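Local structure of putative L-alanine-DL-glutamate epimerase (3SN0) at residues A[164-169]-A[193-198]; A[179-184]-A[220-225]; A[242-247]-A[261-266]. The protein probably acts as a racemase or epimerase of the mandelate racemase/muconate lactonizing enzyme family, binding magnesium and a small dicarboxylate in its barrel-domain active site. All coordinates share one frame; numbering follows the deposited sequence.

Contact 1: residues A[164-169]-A[193-198]. With FUM (fumaric acid), chain C.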
# COMPACT_ATOMS: atom_id res chain seq x y z
N THR A 164 -17.84 -0.96 32.99
CA THR A 164 -19.13 -1.59 32.84
C THR A 164 -19.26 -2.25 31.46
O THR A 164 -18.36 -2.13 30.62
CB THR A 164 -20.30 -0.60 33.10
OG1 THR A 164 -21.52 -1.34 33.18
CG2 THR A 164 -20.41 0.48 31.98
N ASN A 165 -20.38 -2.92 31.24
CA ASN A 165 -20.68 -3.63 29.98
C ASN A 165 -22.04 -3.12 29.48
O ASN A 165 -22.38 -1.99 29.77
CB ASN A 165 -20.65 -5.15 30.23
CG ASN A 165 -19.30 -5.65 30.72
OD1 ASN A 165 -18.98 -5.58 31.92
ND2 ASN A 165 -18.49 -6.21 29.79
N ILE A 166 -22.80 -3.91 28.73
CA ILE A 166 -24.03 -3.40 28.12
C ILE A 166 -25.22 -3.98 28.86
O ILE A 166 -25.31 -5.21 29.02
CB ILE A 166 -24.15 -3.79 26.64
CG1 ILE A 166 -22.88 -3.41 25.87
CG2 ILE A 166 -25.38 -3.09 26.01
CD1 ILE A 166 -22.80 -4.07 24.46
N PHE A 167 -26.14 -3.11 29.27
CA PHE A 167 -27.32 -3.51 30.05
C PHE A 167 -28.59 -2.91 29.51
O PHE A 167 -28.61 -1.76 29.08
CB PHE A 167 -27.15 -3.14 31.52
CG PHE A 167 -26.11 -3.97 32.19
CD1 PHE A 167 -26.43 -5.24 32.62
CD2 PHE A 167 -24.81 -3.53 32.30
CE1 PHE A 167 -25.48 -6.03 33.19
CE2 PHE A 167 -23.85 -4.35 32.85
CZ PHE A 167 -24.20 -5.59 33.30
N ILE A 168 -29.65 -3.72 29.55
CA ILE A 168 -30.99 -3.30 29.16
C ILE A 168 -31.84 -3.09 30.41
O ILE A 168 -32.08 -4.04 31.16
CB ILE A 168 -31.65 -4.34 28.28
CG1 ILE A 168 -30.76 -4.71 27.10
CG2 ILE A 168 -33.03 -3.87 27.81
CD1 ILE A 168 -30.40 -3.51 26.17
N HIS A 169 -32.27 -1.84 30.61
CA HIS A 169 -32.99 -1.42 31.82
C HIS A 169 -34.51 -1.28 31.64
O HIS A 169 -35.27 -1.44 32.61
CB HIS A 169 -32.46 -0.07 32.30
CG HIS A 169 -31.13 -0.16 32.97
ND1 HIS A 169 -31.00 -0.37 34.32
CD2 HIS A 169 -29.87 -0.08 32.48
CE1 HIS A 169 -29.72 -0.41 34.64
NE2 HIS A 169 -29.01 -0.23 33.53
N ARG A 193 -32.19 0.77 18.41
CA ARG A 193 -32.45 1.90 19.30
C ARG A 193 -32.49 1.51 20.75
O ARG A 193 -32.04 2.28 21.63
CB ARG A 193 -33.79 2.52 18.98
CG ARG A 193 -33.73 3.47 17.89
CD ARG A 193 -35.00 4.31 17.90
NE ARG A 193 -35.33 4.75 16.56
CZ ARG A 193 -34.60 5.60 15.85
NH1 ARG A 193 -33.46 6.08 16.32
NH2 ARG A 193 -35.01 5.96 14.64
N LYS A 194 -33.05 0.34 21.01
CA LYS A 194 -33.18 -0.15 22.37
C LYS A 194 -31.80 -0.24 23.02
O LYS A 194 -31.61 0.19 24.15
CB LYS A 194 -33.90 -1.50 22.39
CG LYS A 194 -34.20 -2.04 23.80
CD LYS A 194 -34.74 -3.51 23.80
CE LYS A 194 -33.67 -4.49 23.29
NZ LYS A 194 -33.92 -5.94 23.64
N VAL A 195 -30.82 -0.81 22.30
CA VAL A 195 -29.46 -0.90 22.84
C VAL A 195 -28.89 0.47 23.14
O VAL A 195 -28.30 0.71 24.20
CB VAL A 195 -28.52 -1.70 21.88
CG1 VAL A 195 -27.07 -1.68 22.38
CG2 VAL A 195 -29.00 -3.14 21.76
N LEU A 196 -29.04 1.38 22.19
CA LEU A 196 -28.44 2.69 22.32
C LEU A 196 -29.05 3.49 23.48
O LEU A 196 -28.31 4.08 24.28
CB LEU A 196 -28.55 3.47 21.00
CG LEU A 196 -27.82 2.88 19.80
CD1 LEU A 196 -28.15 3.69 18.52
CD2 LEU A 196 -26.30 2.86 20.04
N ARG A 197 -30.37 3.51 23.60
CA ARG A 197 -31.00 4.28 24.67
C ARG A 197 -30.69 3.71 26.06
O ARG A 197 -30.56 4.44 27.02
CB ARG A 197 -32.52 4.40 24.46
CG ARG A 197 -33.31 3.17 24.74
CD ARG A 197 -34.82 3.47 24.89
NE ARG A 197 -35.58 2.26 24.59
CZ ARG A 197 -36.08 1.93 23.40
NH1 ARG A 197 -35.93 2.74 22.35
NH2 ARG A 197 -36.72 0.79 23.26
N ASN A 198 -30.53 2.39 26.14
CA ASN A 198 -30.19 1.75 27.40
C ASN A 198 -28.72 1.98 27.80
O ASN A 198 -28.43 2.18 28.97
CB ASN A 198 -30.55 0.28 27.35
CG ASN A 198 -32.00 0.05 27.65
OD1 ASN A 198 -32.42 0.17 28.81
ND2 ASN A 198 -32.80 -0.21 26.61
OXT FUM C . -20.25 -10.70 28.93
C FUM C . -19.37 -11.46 29.41
O FUM C . -19.57 -12.69 29.52
C4 FUM C . -18.08 -10.92 29.92
C5 FUM C . -17.77 -9.62 29.85
C6 FUM C . -16.47 -9.12 30.36
O7 FUM C . -15.70 -9.92 30.95
O8 FUM C . -16.17 -7.91 30.17
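In the modified TIM barrel of the enolase superfamily, the end of strand 161-168 lies against the first turns of helix 193-210, with Ile-166, Ile-168 and His-169 meeting Val-195 and Asn-198. The apolar part is light: Ile-166 CG2 reaches Val-195 CG1 at 4.2 Å, and the Ile-168 side chain runs at about a right angle to that of Asn-198, its CD1 4.0 Å from Asn-198 CB. The polar tie is the Asn-198 amide. With CG anti to its own carbonyl carbon, chi1 -82° puts the amide beside the end of the strand. There Asn-198 OD1 accepts the backbone N-H of His-169 at 2.7 Å, the donor standing well above the carbonyl plane. Asn-198 ND2 turns back to Lys-194 O, which also takes Asn-198 N from the opposite face, and it has a second acceptor in Asp-170 OD1. Partners at both ends should fix the amide's rotation. Phe-167 O, buried beside Asn-198 CB (3.3 Å), has no hydrogen-bond partner in the model. His-169 NE2 is hydrogen-bonded to His-202 ND1, one helical turn on from Asn-198. Toward the active site, Asn-165 OD1 bonds to Thr-128 OG1, while Asn-165 ND2 donates to fumarate O8 at 2.9 Å.

Contact 2: residues A[179-184]-A[220-225]. With FUM (fumaric acid), chain C.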
# COMPACT_ATOMS: atom_id res chain seq x y z
N PRO A 179 -25.18 -10.56 23.04
CA PRO A 179 -25.46 -11.41 21.86
C PRO A 179 -24.19 -12.05 21.28
O PRO A 179 -24.25 -13.12 20.68
CB PRO A 179 -26.08 -10.43 20.87
CG PRO A 179 -25.54 -9.10 21.27
CD PRO A 179 -25.43 -9.14 22.76
N GLY A 180 -23.03 -11.41 21.49
CA GLY A 180 -21.75 -11.98 21.02
C GLY A 180 -21.41 -13.29 21.69
O GLY A 180 -20.64 -14.10 21.14
N PHE A 181 -21.98 -13.50 22.86
CA PHE A 181 -21.84 -14.74 23.62
C PHE A 181 -23.16 -15.51 23.70
O PHE A 181 -23.36 -16.35 24.59
CB PHE A 181 -21.30 -14.43 25.02
CG PHE A 181 -19.93 -13.77 25.04
CD1 PHE A 181 -18.93 -14.11 24.12
CD2 PHE A 181 -19.62 -12.81 26.03
CE1 PHE A 181 -17.68 -13.50 24.18
CE2 PHE A 181 -18.39 -12.20 26.08
CZ PHE A 181 -17.40 -12.55 25.15
N ALA A 182 -24.04 -15.24 22.73
CA ALA A 182 -25.29 -15.97 22.55
C ALA A 182 -26.39 -15.75 23.61
O ALA A 182 -27.32 -16.55 23.69
CB ALA A 182 -25.01 -17.46 22.39
N VAL A 183 -26.30 -14.67 24.40
CA VAL A 183 -27.43 -14.27 25.25
C VAL A 183 -27.80 -12.80 25.02
O VAL A 183 -27.15 -11.91 25.56
CB VAL A 183 -27.17 -14.49 26.75
CG1 VAL A 183 -28.44 -14.19 27.55
CG2 VAL A 183 -26.67 -15.92 26.99
N PRO A 184 -28.84 -12.55 24.23
CA PRO A 184 -29.67 -13.54 23.55
C PRO A 184 -29.01 -14.10 22.29
O PRO A 184 -27.98 -13.57 21.83
CB PRO A 184 -30.88 -12.72 23.14
CG PRO A 184 -30.31 -11.39 22.83
CD PRO A 184 -29.23 -11.17 23.86
N LEU A 220 -17.57 -3.39 25.31
CA LEU A 220 -18.59 -3.88 24.38
C LEU A 220 -18.31 -5.32 23.93
O LEU A 220 -19.11 -5.90 23.20
CB LEU A 220 -18.66 -2.94 23.18
CG LEU A 220 -18.95 -1.46 23.46
CD1 LEU A 220 -18.89 -0.65 22.17
CD2 LEU A 220 -20.28 -1.28 24.16
N ASN A 221 -17.21 -5.90 24.41
CA ASN A 221 -16.80 -7.25 24.04
C ASN A 221 -16.96 -7.52 22.52
O ASN A 221 -16.53 -6.69 21.70
CB ASN A 221 -17.51 -8.28 24.93
CG ASN A 221 -17.30 -8.03 26.40
OD1 ASN A 221 -18.10 -7.35 27.05
ND2 ASN A 221 -16.20 -8.55 26.95
N PHE A 222 -17.57 -8.64 22.15
CA PHE A 222 -17.78 -9.01 20.76
C PHE A 222 -19.26 -8.76 20.39
O PHE A 222 -19.81 -9.44 19.55
CB PHE A 222 -17.50 -10.52 20.55
CG PHE A 222 -16.06 -10.94 20.67
CD1 PHE A 222 -15.25 -11.02 19.54
CD2 PHE A 222 -15.55 -11.37 21.90
CE1 PHE A 222 -13.94 -11.46 19.62
CE2 PHE A 222 -14.24 -11.84 22.00
CZ PHE A 222 -13.43 -11.90 20.86
N ASN A 223 -19.93 -7.82 21.06
CA ASN A 223 -21.40 -7.71 20.94
C ASN A 223 -21.98 -6.93 19.76
O ASN A 223 -23.18 -6.66 19.72
CB ASN A 223 -21.96 -7.16 22.27
CG ASN A 223 -21.84 -8.16 23.39
OD1 ASN A 223 -22.10 -9.35 23.19
ND2 ASN A 223 -21.43 -7.69 24.56
N ALA A 224 -21.13 -6.58 18.80
CA ALA A 224 -21.56 -5.90 17.59
C ALA A 224 -20.65 -6.22 16.41
O ALA A 224 -19.60 -6.87 16.56
CB ALA A 224 -21.59 -4.39 17.81
N LYS A 225 -21.07 -5.77 15.23
CA LYS A 225 -20.19 -5.70 14.07
C LYS A 225 -19.69 -4.26 13.96
O LYS A 225 -20.25 -3.34 14.59
CB LYS A 225 -20.94 -6.11 12.80
CG LYS A 225 -21.70 -7.42 12.89
CD LYS A 225 -20.82 -8.59 13.23
CE LYS A 225 -21.57 -9.94 13.30
NZ LYS A 225 -22.01 -10.47 11.96
OXT FUM C . -20.25 -10.70 28.93
C FUM C . -19.37 -11.46 29.41
O FUM C . -19.57 -12.69 29.52
C4 FUM C . -18.08 -10.92 29.92
C5 FUM C . -17.77 -9.62 29.85
C6 FUM C . -16.47 -9.12 30.36
O7 FUM C . -15.70 -9.92 30.95
O8 FUM C . -16.17 -7.91 30.17
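The rings of Phe-181 and Phe-222 meet with Phe-181 CE1 3.8 Å from Phe-222 CD2, the two side chains slanting past one another without stacking. They sit on two active-site loops of the TIM-barrel domain, one after strand 175-176 and one after strand 215-219. At the edge of the Phe-181 ring, in its plane, lies fumarate OXT, 3.6 Å from Phe-181 CD2. A third flat group, the Asn-221 amide, lies alongside the ligand: Asn-221 ND2 makes a weak bond to fumarate O8 at 3.3 Å, while OD1 takes its firmer bond from Asn-165 ND2. The second loop opens with a type II' beta turn from Leu-220 to Asn-223, closed by Asn-223 N donating to Leu-220 O. Asn-221 takes the first corner of that turn with a positive phi (43°), and the turn starts both the Asn-221 and Phe-222 side chains toward the 179-184 loop.

Away from the fumarate the backbones come close, Gly-180 CA lying 4.3 Å from Asn-223 CA. With no side chain on Gly-180, its CA can approach Phe-222 O to 3.5 Å in a CA-H...O contact. Gly-180 O bonds to Arg-77 of a neighbouring subunit, a residue that also packs on Phe-222, so that subunit covers this side of the contact. Pro-179 packs across the Asn-223 side chain, its CD 3.4 Å from Asn-223 OD1. Asn-223 OD1 also accepts the Gly-180 N-H at 2.8 Å, in the carbonyl plane, with an N-H...O angle of 146°.

Contact 3: residues A[242-247]-A[261-266]. With MG (magnesium ion), chain B.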
# COMPACT_ATOMS: atom_id res chain seq x y z
N PHE A 242 -13.05 6.77 29.43
CA PHE A 242 -11.61 6.47 29.58
C PHE A 242 -11.16 5.61 28.40
O PHE A 242 -10.14 5.86 27.79
CB PHE A 242 -11.41 5.73 30.89
CG PHE A 242 -9.97 5.45 31.26
CD1 PHE A 242 -9.26 6.34 32.03
CD2 PHE A 242 -9.39 4.24 30.93
CE1 PHE A 242 -7.96 6.04 32.41
CE2 PHE A 242 -8.09 3.95 31.31
CZ PHE A 242 -7.39 4.85 32.07
N TRP A 243 -11.97 4.61 28.08
CA TRP A 243 -11.83 3.89 26.82
C TRP A 243 -13.10 3.14 26.52
O TRP A 243 -13.94 2.92 27.42
CB TRP A 243 -10.61 2.96 26.78
CG TRP A 243 -10.63 1.64 27.54
CD1 TRP A 243 -11.60 0.70 27.54
CD2 TRP A 243 -9.55 1.09 28.31
NE1 TRP A 243 -11.22 -0.39 28.28
CE2 TRP A 243 -9.96 -0.18 28.76
CE3 TRP A 243 -8.27 1.54 28.67
CZ2 TRP A 243 -9.15 -0.99 29.55
CZ3 TRP A 243 -7.48 0.74 29.47
CH2 TRP A 243 -7.92 -0.51 29.90
N VAL A 244 -13.22 2.76 25.25
CA VAL A 244 -14.24 1.84 24.79
C VAL A 244 -13.53 0.60 24.28
O VAL A 244 -12.68 0.68 23.41
CB VAL A 244 -15.14 2.44 23.72
CG1 VAL A 244 -16.21 1.39 23.29
CG2 VAL A 244 -15.84 3.69 24.24
N GLU A 245 -13.89 -0.53 24.88
CA GLU A 245 -13.22 -1.80 24.65
C GLU A 245 -14.04 -2.61 23.65
O GLU A 245 -15.23 -2.84 23.87
CB GLU A 245 -13.09 -2.54 25.98
CG GLU A 245 -12.05 -3.64 26.04
CD GLU A 245 -11.82 -4.15 27.46
OE1 GLU A 245 -11.54 -5.36 27.59
OE2 GLU A 245 -11.93 -3.38 28.44
N ILE A 246 -13.39 -3.06 22.57
CA ILE A 246 -14.07 -3.75 21.45
C ILE A 246 -13.18 -4.91 21.02
O ILE A 246 -12.03 -4.71 20.59
CB ILE A 246 -14.24 -2.81 20.24
CG1 ILE A 246 -15.16 -1.64 20.60
CG2 ILE A 246 -14.82 -3.57 19.00
CD1 ILE A 246 -15.19 -0.52 19.54
N ASP A 247 -13.68 -6.13 21.18
CA ASP A 247 -12.99 -7.30 20.67
C ASP A 247 -13.40 -7.57 19.24
O ASP A 247 -14.59 -7.54 18.90
CB ASP A 247 -13.27 -8.50 21.55
CG ASP A 247 -12.74 -8.32 22.93
OD1 ASP A 247 -11.50 -8.15 23.06
OD2 ASP A 247 -13.57 -8.31 23.87
N SER A 261 -13.61 7.06 15.99
CA SER A 261 -13.99 7.08 17.40
C SER A 261 -13.51 8.34 18.08
O SER A 261 -12.35 8.68 17.95
CB SER A 261 -13.40 5.88 18.14
OG SER A 261 -13.74 5.95 19.51
N PRO A 262 -14.40 9.01 18.83
CA PRO A 262 -13.98 10.13 19.65
C PRO A 262 -13.40 9.70 20.98
O PRO A 262 -12.97 10.55 21.76
CB PRO A 262 -15.30 10.90 19.86
CG PRO A 262 -16.32 9.91 19.83
CD PRO A 262 -15.85 8.82 18.88
N HIS A 263 -13.42 8.39 21.25
CA HIS A 263 -12.91 7.82 22.49
C HIS A 263 -11.72 6.91 22.24
O HIS A 263 -11.65 6.30 21.18
CB HIS A 263 -13.98 6.96 23.17
CG HIS A 263 -15.29 7.64 23.31
ND1 HIS A 263 -15.47 8.75 24.10
CD2 HIS A 263 -16.50 7.38 22.75
CE1 HIS A 263 -16.73 9.14 24.03
NE2 HIS A 263 -17.38 8.32 23.23
N PRO A 264 -10.81 6.80 23.22
CA PRO A 264 -9.78 5.78 23.10
C PRO A 264 -10.39 4.40 22.95
O PRO A 264 -11.42 4.08 23.59
CB PRO A 264 -9.03 5.87 24.45
CG PRO A 264 -9.30 7.25 24.93
CD PRO A 264 -10.71 7.52 24.50
N ILE A 265 -9.76 3.59 22.10
CA ILE A 265 -10.19 2.22 21.87
C ILE A 265 -9.17 1.22 22.44
O ILE A 265 -7.96 1.30 22.17
CB ILE A 265 -10.37 1.94 20.36
CG1 ILE A 265 -11.47 2.83 19.76
CG2 ILE A 265 -10.62 0.46 20.11
CD1 ILE A 265 -12.86 2.75 20.44
N SER A 266 -9.67 0.27 23.22
CA SER A 266 -8.87 -0.84 23.69
C SER A 266 -9.36 -2.13 23.06
O SER A 266 -10.54 -2.27 22.68
CB SER A 266 -8.87 -0.99 25.21
OG SER A 266 -10.16 -1.12 25.68
MG MG B . -12.72 -6.84 27.85
O HOH W 1 -13.48 -6.88 26.01
O HOH W 2 -13.73 -8.37 28.65
O HOH W 3 -11.84 -6.61 29.85
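Val-244, Ile-246 and Ile-265 form the apolar side of this pairing. Ile-265 CD1 touches Val-244 CB at 4.0 Å and Ile-246 CD1 at 4.1 Å, while Val-244 CG2 packs on His-263 CB. Helices 226-235 and 251-259 cover this side. The backbones beneath are neighbouring parallel strands of the barrel, joined through helix 251-259 as a beta-alpha-beta unit. Val-244 N donates to Pro-264 O, Ser-266 N to Val-244 O, and Ile-246 N to Ser-266 O.

The other sheet face carries Glu-245 and Ser-266. Ser-266 CB sits over the five-membered ring of Trp-243, 3.7 Å from its centroid, a CH-pi contact. Ser-266 OG lies over the same face and nearer, 2.9 Å from Trp-243 NE1 but too poorly angled for a hydrogen bond. The indole gets there with CG between backbone N and carbonyl carbon (chi1 75°). In one of two modelled conformers, Glu-245 accepts Trp-243 NE1 on OE2 (3.1 Å, anti side, tilted out of the carboxylate plane), forms a salt bridge from OE2 to Lys-163 NZ and binds the magnesium ion through OE1 at 1.9 Å. Asp-219, Glu-269 and three waters complete the shell; one water donates to Asp-247 OD2 at 2.6 Å.

In the fold
All three contacts belong to the barrel domain. Contacts 1 and 3 reach one sheet, in which strands 161-168, 215-219, 243-245 and 265-267 run side by side and parallel; contact 2 joins loops that follow strands 175-176 and 215-219. Along the chain the segments of contacts 1 and 2 alternate, and contact 3 comes after both. Contact 2 is the go-between: its centre lies about 12 Å from that of contact 1, met through Leu-220 against Ile-166 and a probable Asn-165 ND2 to Asn-221 OD1 bond, and about 16 Å from that of contact 3, where Leu-220 N bonds to Glu-245 O. Strand ends and following loops place fumarate-binding and magnesium-binding residues around one site.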